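Local coordinates for protein transcriptional regulator (Bacillus subtilis, PDB 1VI0) that represses transcription of fatty acid degradation genes as a DNA-binding homodimer, and lets go of DNA when it binds long-chain fatty acyl-CoA, at residues 94-99 against 105-110; 164-169 against 176-181; 130-135 against 156-161. All coordinates share one frame; numbering follows the deposited sequence. Where two conformers were deposited one is given.

Contact 1 of 3, residues 94-99 against 105-110. With DCC (dodecyl-coa), chain C.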
loop_
_atom_site.group_PDB
_atom_site.type_symbol
_atom_site.label_atom_id
_atom_site.label_comp_id
_atom_site.label_asym_id
_atom_site.label_seq_id
_atom_site.Cartn_x
_atom_site.Cartn_y
_atom_site.Cartn_z
ATOM N N SER A 94 -13.957 3.100 -10.262
ATOM C CA SER A 94 -14.994 4.072 -10.521
ATOM C C SER A 94 -15.327 4.949 -9.321
ATOM O O SER A 94 -15.537 6.170 -9.435
ATOM C CB SER A 94 -16.294 3.437 -11.061
ATOM O OG SER A 94 -16.013 2.915 -12.371
ATOM N N LEU A 95 -15.497 4.372 -8.169
ATOM C CA LEU A 95 -15.761 5.104 -6.921
ATOM C C LEU A 95 -14.703 6.167 -6.679
ATOM O O LEU A 95 -15.047 7.365 -6.578
ATOM C CB LEU A 95 -15.732 4.063 -5.803
ATOM C CG LEU A 95 -16.312 4.393 -4.425
ATOM C CD1 LEU A 95 -15.266 4.294 -3.342
ATOM C CD2 LEU A 95 -17.067 5.701 -4.375
ATOM N N LEU A 96 -13.434 5.780 -6.733
ATOM C CA LEU A 96 -12.328 6.672 -6.482
ATOM C C LEU A 96 -12.133 7.672 -7.603
ATOM O O LEU A 96 -11.865 8.859 -7.346
ATOM C CB LEU A 96 -11.065 5.896 -6.127
ATOM C CG LEU A 96 -11.223 4.992 -4.866
ATOM C CD1 LEU A 96 -9.859 4.437 -4.466
ATOM C CD2 LEU A 96 -11.772 5.822 -3.715
ATOM N N ALA A 97 -12.347 7.261 -8.872
ATOM C CA ALA A 97 -12.221 8.244 -9.976
ATOM C C ALA A 97 -13.329 9.274 -9.890
ATOM O O ALA A 97 -13.227 10.393 -10.466
ATOM C CB ALA A 97 -12.254 7.575 -11.350
ATOM N N GLY A 98 -14.432 8.942 -9.268
ATOM C CA GLY A 98 -15.609 9.720 -9.077
ATOM C C GLY A 98 -15.510 10.730 -7.944
ATOM O O GLY A 98 -16.417 11.573 -7.793
ATOM N N ASP A 99 -14.432 10.649 -7.170
ATOM C CA ASP A 99 -14.291 11.568 -6.009
ATOM C C ASP A 99 -12.843 11.774 -5.692
ATOM O O ASP A 99 -12.200 11.012 -4.962
ATOM C CB ASP A 99 -15.157 11.019 -4.897
ATOM C CG ASP A 99 -15.224 11.879 -3.643
ATOM O OD1 ASP A 99 -14.401 12.747 -3.436
ATOM O OD2 ASP A 99 -16.199 11.648 -2.861
ATOM N N VAL A 105 -7.893 10.720 0.361
ATOM C CA VAL A 105 -8.143 10.184 1.718
ATOM C C VAL A 105 -7.791 8.710 1.788
ATOM O O VAL A 105 -6.958 8.317 2.617
ATOM C CB VAL A 105 -9.535 10.496 2.209
ATOM C CG1 VAL A 105 -9.879 9.678 3.493
ATOM C CG2 VAL A 105 -9.769 11.980 2.503
ATOM N N THR A 106 -8.265 7.869 0.847
ATOM C CA THR A 106 -8.047 6.451 0.859
ATOM C C THR A 106 -6.603 6.072 0.590
ATOM O O THR A 106 -6.114 5.142 1.228
ATOM C CB THR A 106 -8.995 5.654 -0.050
ATOM O OG1 THR A 106 -8.725 6.051 -1.416
ATOM C CG2 THR A 106 -10.473 5.936 0.259
ATOM N N GLN A 107 -5.898 6.753 -0.336
ATOM C CA GLN A 107 -4.564 6.389 -0.702
ATOM C C GLN A 107 -3.455 6.996 0.140
ATOM O O GLN A 107 -2.338 6.443 0.200
ATOM C CB GLN A 107 -4.304 6.699 -2.182
ATOM C CG GLN A 107 -5.307 6.012 -3.092
ATOM C CD GLN A 107 -5.599 4.567 -2.786
ATOM O OE1 GLN A 107 -6.680 4.255 -2.298
ATOM N NE2 GLN A 107 -4.715 3.631 -3.076
ATOM N N LEU A 108 -3.790 8.110 0.791
ATOM C CA LEU A 108 -2.818 8.812 1.596
ATOM C C LEU A 108 -3.260 9.011 3.035
ATOM O O LEU A 108 -2.584 8.464 3.938
ATOM C CB LEU A 108 -2.513 10.196 0.990
ATOM C CG LEU A 108 -1.290 10.390 0.119
ATOM C CD1 LEU A 108 -0.659 9.139 -0.412
ATOM C CD2 LEU A 108 -1.617 11.366 -1.046
ATOM N N GLU A 109 -4.361 9.712 3.265
ATOM C CA GLU A 109 -4.740 10.089 4.635
ATOM C C GLU A 109 -5.160 9.010 5.575
ATOM O O GLU A 109 -4.973 9.122 6.803
ATOM C CB GLU A 109 -5.745 11.254 4.574
ATOM C CG GLU A 109 -5.189 12.439 3.762
ATOM C CD GLU A 109 -3.917 13.014 4.320
ATOM O OE1 GLU A 109 -3.611 12.848 5.549
ATOM O OE2 GLU A 109 -3.170 13.631 3.549
ATOM N N LEU A 110 -5.776 7.927 5.152
ATOM C CA LEU A 110 -6.147 6.826 6.005
ATOM C C LEU A 110 -4.965 5.944 6.345
ATOM O O LEU A 110 -5.119 5.041 7.198
ATOM C CB LEU A 110 -7.235 5.989 5.311
ATOM C CG LEU A 110 -8.672 6.335 5.642
ATOM C CD1 LEU A 110 -9.648 5.729 4.629
ATOM C CD2 LEU A 110 -9.045 5.954 7.052
HETATM C C2 DCC C . 0.220 -16.948 6.064
HETATM C C4 DCC C . -1.090 -15.315 6.877
HETATM C C5 DCC C . -1.131 -14.637 5.680
HETATM C C6 DCC C . -0.364 -15.215 4.643
HETATM C C8 DCC C . -2.332 -13.530 7.023
HETATM C C10 DCC C . -13.206 1.747 -0.336
HETATM C C11 DCC C . -13.931 3.100 -0.437
HETATM C C12 DCC C . -14.229 3.739 0.917
HETATM N N9 DCC C . -1.848 -14.590 7.751
HETATM N N7 DCC C . -1.901 -13.498 5.787
HETATM N N3 DCC C . -0.455 -16.479 7.126
HETATM N N1 DCC C . 0.262 -16.396 4.831
HETATM N N6 DCC C . -0.287 -14.630 3.447
HETATM C "C1'" DCC C . -2.202 -15.023 9.152
HETATM C "C2'" DCC C . -2.254 -13.864 10.172
HETATM O "O2'" DCC C . -0.965 -13.864 10.842
HETATM C "C3'" DCC C . -3.310 -14.409 11.190
HETATM O "O3'" DCC C . -2.695 -15.528 11.922
HETATM C "C4'" DCC C . -4.342 -15.038 10.171
HETATM O "O4'" DCC C . -3.570 -15.444 9.040
HETATM C "C5'" DCC C . -5.457 -14.066 9.859
HETATM O "O5'" DCC C . -4.981 -12.748 9.457
HETATM P P1 DCC C . -5.545 -11.972 8.186
HETATM O O11 DCC C . -4.883 -10.687 8.110
HETATM O O12 DCC C . -5.472 -12.936 6.959
HETATM O O6 DCC C . -7.071 -11.846 8.441
HETATM P P2 DCC C . -7.462 -10.863 9.531
HETATM O O21 DCC C . -8.945 -10.646 9.343
HETATM O O22 DCC C . -6.940 -11.329 10.822
HETATM O O7 DCC C . -6.788 -9.416 9.242
HETATM C CPA DCC C . -7.493 -8.510 8.280
HETATM C CPB DCC C . -6.687 -7.187 8.130
HETATM C CP8 DCC C . -5.190 -7.507 7.967
HETATM C CP7 DCC C . -6.875 -6.410 9.428
HETATM C CP9 DCC C . -7.223 -6.302 7.064
HETATM O OP3 DCC C . -4.968 -8.451 6.972
HETATM C CP6 DCC C . -4.337 -6.278 7.723
HETATM O OP2 DCC C . -4.248 -5.416 8.587
HETATM N NP2 DCC C . -3.736 -6.272 6.566
HETATM C CP5 DCC C . -2.875 -5.091 6.147
HETATM C CP4 DCC C . -3.821 -4.237 5.216
HETATM C CP3 DCC C . -3.163 -2.882 4.897
HETATM O OP1 DCC C . -2.864 -2.115 5.811
HETATM N NP1 DCC C . -2.923 -2.658 3.647
HETATM C CP2 DCC C . -2.274 -1.449 3.094
HETATM C CP1 DCC C . -3.370 -0.808 2.296
HETATM S S DCC C . -4.981 -0.610 3.091
HETATM P P3 DCC C . -2.798 -15.869 13.489
HETATM O O31 DCC C . -2.751 -14.609 14.232
HETATM O O32 DCC C . -4.057 -16.586 13.742
HETATM O O33 DCC C . -1.595 -16.747 13.697
HETATM C CA1 DCC C . -4.725 0.944 3.985
HETATM C CA2 DCC C . -6.066 1.641 4.376
HETATM O OA1 DCC C . -3.625 1.408 4.182
HETATM C CA3 DCC C . -6.686 2.425 3.203
HETATM C CA4 DCC C . -8.059 2.084 2.755
HETATM C CA5 DCC C . -8.128 1.299 1.464
HETATM C CA6 DCC C . -9.299 1.660 0.568
HETATM C CA7 DCC C . -10.390 0.618 0.466
HETATM C CA8 DCC C . -11.101 0.456 -0.829
HETATM C CA9 DCC C . -11.995 1.617 -1.273
#

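Contact 2 of 3, residues 164-169 against 176-181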
loop_
_atom_site.group_PDB
_atom_site.type_symbol
_atom_site.label_atom_id
_atom_site.label_comp_id
_atom_site.label_asym_id
_atom_site.label_seq_id
_atom_site.Cartn_x
_atom_site.Cartn_y
_atom_site.Cartn_z
ATOM N N GLU A 164 -2.444 -0.585 -5.549
ATOM C CA GLU A 164 -1.208 0.134 -6.026
ATOM C C GLU A 164 -1.551 0.822 -7.361
ATOM O O GLU A 164 -0.937 1.881 -7.643
ATOM C CB GLU A 164 -0.065 -0.853 -6.196
ATOM C CG GLU A 164 1.198 -0.252 -6.795
ATOM C CD GLU A 164 1.815 0.819 -5.889
ATOM O OE1 GLU A 164 1.522 0.870 -4.696
ATOM O OE2 GLU A 164 2.580 1.627 -6.484
ATOM N N THR A 165 -2.447 0.211 -8.116
ATOM C CA THR A 165 -2.880 0.901 -9.371
ATOM C C THR A 165 -3.513 2.229 -9.048
ATOM O O THR A 165 -3.182 3.300 -9.657
ATOM C CB THR A 165 -3.749 -0.023 -10.245
ATOM O OG1 THR A 165 -3.034 -1.218 -10.556
ATOM C CG2 THR A 165 -3.973 0.739 -11.579
ATOM N N VAL A 166 -4.330 2.310 -7.986
ATOM C CA VAL A 166 -4.964 3.543 -7.555
ATOM C C VAL A 166 -3.877 4.480 -7.027
ATOM O O VAL A 166 -3.833 5.665 -7.351
ATOM C CB VAL A 166 -6.059 3.275 -6.514
ATOM C CG1 VAL A 166 -6.692 4.644 -6.160
ATOM C CG2 VAL A 166 -7.179 2.398 -7.106
ATOM N N THR A 167 -2.995 4.016 -6.172
ATOM C CA THR A 167 -1.921 4.895 -5.623
ATOM C C THR A 167 -1.068 5.505 -6.715
ATOM O O THR A 167 -0.808 6.735 -6.706
ATOM C CB THR A 167 -1.092 4.036 -4.655
ATOM O OG1 THR A 167 -1.878 3.800 -3.488
ATOM C CG2 THR A 167 0.183 4.794 -4.249
ATOM N N THR A 168 -0.717 4.781 -7.739
ATOM C CA THR A 168 0.096 5.288 -8.848
ATOM C C THR A 168 -0.671 6.391 -9.546
ATOM O O THR A 168 -0.108 7.495 -9.748
ATOM C CB THR A 168 0.535 4.130 -9.736
ATOM O OG1 THR A 168 1.460 3.275 -8.999
ATOM C CG2 THR A 168 1.247 4.649 -10.974
ATOM N N TRP A 169 -1.952 6.195 -9.804
ATOM C CA TRP A 169 -2.802 7.259 -10.399
ATOM C C TRP A 169 -2.955 8.461 -9.497
ATOM O O TRP A 169 -2.751 9.635 -9.915
ATOM C CB TRP A 169 -4.118 6.575 -10.678
ATOM C CG TRP A 169 -5.252 7.451 -10.989
ATOM C CD1 TRP A 169 -5.544 8.020 -12.200
ATOM C CD2 TRP A 169 -6.332 7.798 -10.132
ATOM N NE1 TRP A 169 -6.708 8.696 -12.153
ATOM C CE2 TRP A 169 -7.238 8.556 -10.865
ATOM C CE3 TRP A 169 -6.642 7.439 -8.773
ATOM C CZ2 TRP A 169 -8.405 9.065 -10.327
ATOM C CZ3 TRP A 169 -7.786 7.953 -8.260
ATOM C CH2 TRP A 169 -8.684 8.744 -9.010
ATOM N N TYR A 176 -4.896 10.578 -15.482
ATOM C CA TYR A 176 -5.283 9.632 -16.560
ATOM C C TYR A 176 -6.500 8.836 -16.198
ATOM O O TYR A 176 -6.955 8.848 -15.050
ATOM C CB TYR A 176 -4.092 8.832 -17.030
ATOM C CG TYR A 176 -3.414 8.042 -15.911
ATOM C CD1 TYR A 176 -3.952 6.818 -15.498
ATOM C CD2 TYR A 176 -2.251 8.494 -15.344
ATOM C CE1 TYR A 176 -3.267 6.065 -14.525
ATOM C CE2 TYR A 176 -1.579 7.746 -14.372
ATOM C CZ TYR A 176 -2.094 6.530 -13.970
ATOM O OH TYR A 176 -1.395 5.825 -12.994
ATOM N N ASP A 177 -7.128 8.156 -17.151
ATOM C CA ASP A 177 -8.356 7.442 -17.012
ATOM C C ASP A 177 -8.195 6.089 -16.300
ATOM O O ASP A 177 -8.184 5.008 -16.890
ATOM C CB ASP A 177 -8.979 7.199 -18.418
ATOM C CG ASP A 177 -10.376 6.722 -18.363
ATOM O OD1 ASP A 177 -10.915 6.244 -17.324
ATOM O OD2 ASP A 177 -11.013 6.702 -19.473
ATOM N N LEU A 178 -8.191 6.160 -14.951
ATOM C CA LEU A 178 -8.044 4.916 -14.159
ATOM C C LEU A 178 -9.004 3.824 -14.570
ATOM O O LEU A 178 -8.643 2.651 -14.704
ATOM C CB LEU A 178 -8.285 5.314 -12.667
ATOM C CG LEU A 178 -8.220 4.118 -11.690
ATOM C CD1 LEU A 178 -6.846 3.540 -11.678
ATOM C CD2 LEU A 178 -8.631 4.624 -10.292
ATOM N N VAL A 179 -10.277 4.158 -14.678
ATOM C CA VAL A 179 -11.362 3.214 -14.928
ATOM C C VAL A 179 -11.127 2.360 -16.164
ATOM O O VAL A 179 -11.381 1.177 -16.215
ATOM C CB VAL A 179 -12.702 3.921 -14.971
ATOM C CG1 VAL A 179 -13.838 3.017 -15.432
ATOM C CG2 VAL A 179 -13.014 4.424 -13.520
ATOM N N ALA A 180 -10.559 3.019 -17.182
ATOM C CA ALA A 180 -10.236 2.357 -18.484
ATOM C C ALA A 180 -9.203 1.276 -18.360
ATOM O O ALA A 180 -8.899 0.497 -19.306
ATOM C CB ALA A 180 -9.841 3.454 -19.471
ATOM N N LEU A 181 -8.455 1.238 -17.230
ATOM C CA LEU A 181 -7.445 0.218 -17.027
ATOM C C LEU A 181 -8.030 -1.046 -16.357
ATOM O O LEU A 181 -7.251 -2.022 -16.233
ATOM C CB LEU A 181 -6.304 0.732 -16.154
ATOM C CG LEU A 181 -5.603 2.013 -16.520
ATOM C CD1 LEU A 181 -4.537 2.477 -15.553
ATOM C CD2 LEU A 181 -4.977 1.815 -17.917
HETATM O O HOH W 1 -2.280 3.430 -12.318
#

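Contact 3 of 3, residues 130-135 against 156-161. With DCC (dodecyl-coa), chain C.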
loop_
_atom_site.group_PDB
_atom_site.type_symbol
_atom_site.label_atom_id
_atom_site.label_comp_id
_atom_site.label_asym_id
_atom_site.label_seq_id
_atom_site.Cartn_x
_atom_site.Cartn_y
_atom_site.Cartn_z
ATOM N N ASN A 130 -13.022 -10.080 2.723
ATOM C CA ASN A 130 -13.927 -11.226 2.830
ATOM C C ASN A 130 -14.614 -11.484 1.456
ATOM O O ASN A 130 -14.769 -12.625 1.117
ATOM C CB ASN A 130 -15.016 -11.011 3.851
ATOM C CG ASN A 130 -14.616 -11.177 5.287
ATOM O OD1 ASN A 130 -15.350 -10.694 6.194
ATOM N ND2 ASN A 130 -13.499 -11.804 5.551
ATOM N N ILE A 131 -15.003 -10.407 0.773
ATOM C CA ILE A 131 -15.634 -10.558 -0.565
ATOM C C ILE A 131 -14.671 -11.208 -1.520
ATOM O O ILE A 131 -15.058 -12.206 -2.221
ATOM C CB ILE A 131 -16.144 -9.206 -1.077
ATOM C CG1 ILE A 131 -17.380 -8.800 -0.274
ATOM C CG2 ILE A 131 -16.478 -9.305 -2.570
ATOM C CD1 ILE A 131 -17.818 -7.381 -0.578
ATOM N N LEU A 132 -13.397 -10.813 -1.551
ATOM C CA LEU A 132 -12.358 -11.416 -2.358
ATOM C C LEU A 132 -12.106 -12.858 -2.041
ATOM O O LEU A 132 -12.149 -13.768 -2.895
ATOM C CB LEU A 132 -10.994 -10.672 -2.312
ATOM C CG LEU A 132 -11.048 -9.190 -2.707
ATOM C CD1 LEU A 132 -9.666 -8.530 -2.516
ATOM C CD2 LEU A 132 -11.479 -9.031 -4.154
ATOM N N ASP A 133 -12.201 -13.193 -0.690
ATOM C CA ASP A 133 -11.968 -14.579 -0.301
ATOM C C ASP A 133 -13.121 -15.486 -0.801
ATOM O O ASP A 133 -12.802 -16.600 -1.286
ATOM C CB ASP A 133 -11.964 -14.683 1.233
ATOM C CG ASP A 133 -10.662 -14.214 1.844
ATOM O OD1 ASP A 133 -9.815 -13.593 1.155
ATOM O OD2 ASP A 133 -10.425 -14.457 3.065
ATOM N N GLY A 134 -14.320 -15.038 -0.710
ATOM C CA GLY A 134 -15.533 -15.786 -1.161
ATOM C C GLY A 134 -15.461 -15.953 -2.686
ATOM O O GLY A 134 -15.826 -16.973 -3.262
ATOM N N ILE A 135 -15.111 -14.902 -3.425
ATOM C CA ILE A 135 -14.962 -15.095 -4.899
ATOM C C ILE A 135 -13.997 -16.209 -5.203
ATOM O O ILE A 135 -14.203 -17.118 -6.004
ATOM C CB ILE A 135 -14.519 -13.766 -5.556
ATOM C CG1 ILE A 135 -15.596 -12.703 -5.477
ATOM C CG2 ILE A 135 -14.053 -14.061 -6.979
ATOM C CD1 ILE A 135 -15.081 -11.293 -5.802
ATOM N N GLN A 156 -4.333 -10.996 -1.089
ATOM C CA GLN A 156 -3.315 -9.909 -0.896
ATOM C C GLN A 156 -2.849 -9.471 -2.275
ATOM O O GLN A 156 -2.631 -8.257 -2.472
ATOM C CB GLN A 156 -2.231 -10.514 -0.005
ATOM C CG GLN A 156 -2.824 -10.555 1.431
ATOM C CD GLN A 156 -2.054 -11.511 2.338
ATOM O OE1 GLN A 156 -0.860 -11.779 2.216
ATOM N NE2 GLN A 156 -2.744 -11.916 3.422
HETATM N N MSE A 157 -2.620 -10.396 -3.166
HETATM C CA MSE A 157 -2.225 -10.012 -4.552
HETATM C C MSE A 157 -3.333 -9.197 -5.179
HETATM O O MSE A 157 -3.051 -8.092 -5.789
HETATM C CB MSE A 157 -1.899 -11.235 -5.380
HETATM C CG MSE A 157 -1.501 -10.975 -6.805
HETATM SE SE MSE A 157 -0.993 -12.257 -8.099
HETATM C CE MSE A 157 -2.583 -13.291 -8.364
ATOM N N ILE A 158 -4.580 -9.619 -5.125
ATOM C CA ILE A 158 -5.669 -8.898 -5.787
ATOM C C ILE A 158 -5.842 -7.516 -5.246
ATOM O O ILE A 158 -5.824 -6.481 -5.919
ATOM C CB ILE A 158 -7.011 -9.690 -5.726
ATOM C CG1 ILE A 158 -6.807 -10.992 -6.505
ATOM C CG2 ILE A 158 -8.140 -8.849 -6.230
ATOM C CD1 ILE A 158 -7.957 -11.966 -6.302
ATOM N N PHE A 159 -5.963 -7.449 -3.895
ATOM C CA PHE A 159 -6.140 -6.143 -3.285
ATOM C C PHE A 159 -4.883 -5.276 -3.427
ATOM O O PHE A 159 -5.096 -4.108 -3.825
ATOM C CB PHE A 159 -6.516 -6.299 -1.802
ATOM C CG PHE A 159 -6.656 -4.990 -1.121
ATOM C CD1 PHE A 159 -7.725 -4.161 -1.321
ATOM C CD2 PHE A 159 -5.569 -4.514 -0.337
ATOM C CE1 PHE A 159 -7.826 -2.929 -0.694
ATOM C CE2 PHE A 159 -5.670 -3.284 0.275
ATOM C CZ PHE A 159 -6.764 -2.479 0.075
ATOM N N GLY A 160 -3.684 -5.837 -3.322
ATOM C CA GLY A 160 -2.461 -4.950 -3.416
ATOM C C GLY A 160 -2.322 -4.433 -4.862
ATOM O O GLY A 160 -1.908 -3.270 -4.985
ATOM N N THR A 161 -2.666 -5.241 -5.841
ATOM C CA THR A 161 -2.572 -4.828 -7.268
ATOM C C THR A 161 -3.586 -3.724 -7.546
ATOM O O THR A 161 -3.243 -2.636 -8.014
ATOM C CB THR A 161 -2.816 -6.048 -8.158
ATOM O OG1 THR A 161 -1.717 -6.965 -8.005
ATOM C CG2 THR A 161 -2.977 -5.664 -9.632
HETATM C C2 DCC C . 0.220 -16.948 6.064
HETATM C C4 DCC C . -1.090 -15.315 6.877
HETATM C C5 DCC C . -1.131 -14.637 5.680
HETATM C C6 DCC C . -0.364 -15.215 4.643
HETATM C C8 DCC C . -2.332 -13.530 7.023
HETATM C C10 DCC C . -13.206 1.747 -0.336
HETATM C C11 DCC C . -13.931 3.100 -0.437
HETATM C C12 DCC C . -14.229 3.739 0.917
HETATM N N9 DCC C . -1.848 -14.590 7.751
HETATM N N7 DCC C . -1.901 -13.498 5.787
HETATM N N3 DCC C . -0.455 -16.479 7.126
HETATM N N1 DCC C . 0.262 -16.396 4.831
HETATM N N6 DCC C . -0.287 -14.630 3.447
HETATM C "C1'" DCC C . -2.202 -15.023 9.152
HETATM C "C2'" DCC C . -2.254 -13.864 10.172
HETATM O "O2'" DCC C . -0.965 -13.864 10.842
HETATM C "C3'" DCC C . -3.310 -14.409 11.190
HETATM O "O3'" DCC C . -2.695 -15.528 11.922
HETATM C "C4'" DCC C . -4.342 -15.038 10.171
HETATM O "O4'" DCC C . -3.570 -15.444 9.040
HETATM C "C5'" DCC C . -5.457 -14.066 9.859
HETATM O "O5'" DCC C . -4.981 -12.748 9.457
HETATM P P1 DCC C . -5.545 -11.972 8.186
HETATM O O11 DCC C . -4.883 -10.687 8.110
HETATM O O12 DCC C . -5.472 -12.936 6.959
HETATM O O6 DCC C . -7.071 -11.846 8.441
HETATM P P2 DCC C . -7.462 -10.863 9.531
HETATM O O21 DCC C . -8.945 -10.646 9.343
HETATM O O22 DCC C . -6.940 -11.329 10.822
HETATM O O7 DCC C . -6.788 -9.416 9.242
HETATM C CPA DCC C . -7.493 -8.510 8.280
HETATM C CPB DCC C . -6.687 -7.187 8.130
HETATM C CP8 DCC C . -5.190 -7.507 7.967
HETATM C CP7 DCC C . -6.875 -6.410 9.428
HETATM C CP9 DCC C . -7.223 -6.302 7.064
HETATM O OP3 DCC C . -4.968 -8.451 6.972
HETATM C CP6 DCC C . -4.337 -6.278 7.723
HETATM O OP2 DCC C . -4.248 -5.416 8.587
HETATM N NP2 DCC C . -3.736 -6.272 6.566
HETATM C CP5 DCC C . -2.875 -5.091 6.147
HETATM C CP4 DCC C . -3.821 -4.237 5.216
HETATM C CP3 DCC C . -3.163 -2.882 4.897
HETATM O OP1 DCC C . -2.864 -2.115 5.811
HETATM N NP1 DCC C . -2.923 -2.658 3.647
HETATM C CP2 DCC C . -2.274 -1.449 3.094
HETATM C CP1 DCC C . -3.370 -0.808 2.296
HETATM S S DCC C . -4.981 -0.610 3.091
HETATM P P3 DCC C . -2.798 -15.869 13.489
HETATM O O31 DCC C . -2.751 -14.609 14.232
HETATM O O32 DCC C . -4.057 -16.586 13.742
HETATM O O33 DCC C . -1.595 -16.747 13.697
HETATM C CA1 DCC C . -4.725 0.944 3.985
HETATM C CA2 DCC C . -6.066 1.641 4.376
HETATM O OA1 DCC C . -3.625 1.408 4.182
HETATM C CA3 DCC C . -6.686 2.425 3.203
HETATM C CA4 DCC C . -8.059 2.084 2.755
HETATM C CA5 DCC C . -8.128 1.299 1.464
HETATM C CA6 DCC C . -9.299 1.660 0.568
HETATM C CA7 DCC C . -10.390 0.618 0.466
HETATM C CA8 DCC C . -11.101 0.456 -0.829
HETATM C CA9 DCC C . -11.995 1.617 -1.273
#

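Contact 1 of 3, residues 94-99 against 105-110
Leu96 swings CG to the side opposite its own carbonyl carbon (chi1 -59°), while Thr106 turns OG1 into the space between its backbone N and carbonyl carbon (chi1 64°), and the two side chains meet between neighbouring helices. The leucine fork straddles the hydroxyl: Leu96 CD1 lies 3.6 Å from Thr106 OG1, and Leu96 CD2 is 3.8 Å from the same oxygen. Gln107 folds back on itself, so that its OE1 reaches 3.9 Å from Leu96 CD1. The methyls thus rest on oxygen atoms that have polar company of their own: Thr106 OG1 lies 2.9 Å from Gln107 OE1 and within reach of the backbone O of Ala103, and its single proton may go to either. Threonine suits this buried place because its small hydroxyl finds acceptors within its own helix while leucine presses against it.

Beside this small interface runs the dodecyl chain of the bound acyl-CoA. Leu95 CD1 comes within 3.4 Å of DCC C11, near the tail's end, and Thr106 O is 3.4 Å from DCC CA3, nearer the thioester. That carbonyl is also bonded by Arg111 NE, close to a wider pi-type turn in which Leu110 N donates to Val105 O. Leucine here supplies an apolar wall suited to an alkyl chain.

Asp99, at the N-cap position, caps the start of helix 100-109 through Leu102 N. Behind the contact, Leu96 and Gln107 both pack on Val166 of helix 151-171. On the other flank Val105 touches Val18 and Ile21 of helix 9-24 and Leu59 of helix 52-75, which places helix 100-109 between the acyl chain and the helices of the N-terminal region, consistent with its joining the two in TetR-family regulators.

Contact 2 of 3, residues 164-169 against 176-181
Trp169 meets Tyr176 from its CB onward, that atom lying 3.7 Å from Tyr176 OH. With CG set anti to the backbone nitrogen (chi1 167°), the indole reaches over to the loop that follows its helix. Its CD1 sits above the tyrosine ring, 3.8 Å from Tyr176 CE1, in an edge-to-face pair whose planes stand at 71°. Next along the rim, NE1 gives a weak hydrogen bond to Tyr176 O at 2.9 Å, bent to 128° at the hydrogen. Leu178 lies over a face of the indole: its CB is 3.8 Å from the centroid of the five-membered ring in a CH-pi contact, and Leu178 CD2 is 3.8 Å from Trp169 CE3. At the far tip, CH2 packs on Leu96 O. Leu178 also bridges to Thr165 CG2 and Val166 CG2, apolar branches of two helix residues.

Tyr176 OH donates to a water 2.6 Å away, which in turn donates to Thr165 O. Tryptophan and tyrosine suit the place because each offers both a flat apolar surface and a polar hydrogen. The loop is therefore probably held mainly by aromatic and aliphatic packing, one weak, bent bond and one water adding direction more than strength.

Contact 3 of 3, residues 130-135 against 156-161
Leu132 pushes its forked end against Ile158 and Phe159, and this is where helices 115-141 and 151-171 pack closely. Leu132 CD2 lies 3.9 Å from Ile158 CG2, while Leu132 CD1 reaches the same distance, 3.9 Å, from Phe159 CB. Leucine and isoleucine slide past each other in opposite directions, their aliphatic branches well suited to a buried helix interface; Leu132 also touches Leu85 of helix 81-97. Phe159 holds CG anti to the backbone N (chi1 178°), which carries its ring away from Leu132 toward Leu125 and Leu129; there the ring edge meets the ligand, with Phe159 CE2 3.9 Å from DCC CP1.

Both helices belong to the all-helical ligand-binding domain of a TetR-family regulator, and helix 151-171 also faces the second subunit, where Met157, present as selenomethionine, packs on Thr161 of that chain.

Gln156 turns from the seam to the adenine, its amide offering a donor and an acceptor side by side to match N7 and N6. Its NE2 donates to DCC N7 at 3.0 Å (163°), and DCC N6 donates to Gln156 OE1 at 3.2 Å, a two-bond grip on the Hoogsteen edge that fixes which way the amide is turned. A leucine here would probably leave adenine N6 and N7 without these mates and the base freer to shift.

On the looser flank of helix 115-141, Asn130 is exposed to solvent, and partly exposed Asp133 forms a salt bridge with Arg155.

From the N terminus, contact 1 comes first, closing the tight turn between helices 81-97 and 100-109. Contact 3 follows with a longer loop, bringing helix 115-141 back against the first part of helix 151-171. Contact 2 comes last, folding the loop before helix 182-191 onto the later part of that same helix. The three closures run in series; none nests in or crosses another. In space contacts 1 and 2 touch, notably through a probable hydrogen bond between Gln107 NE2 and Thr167 OG1, whereas contacts 1 and 3 remain apart but both border the acyl-CoA, one at its tail and the other at its adenine and pantetheine portions. All three reach the second subunit.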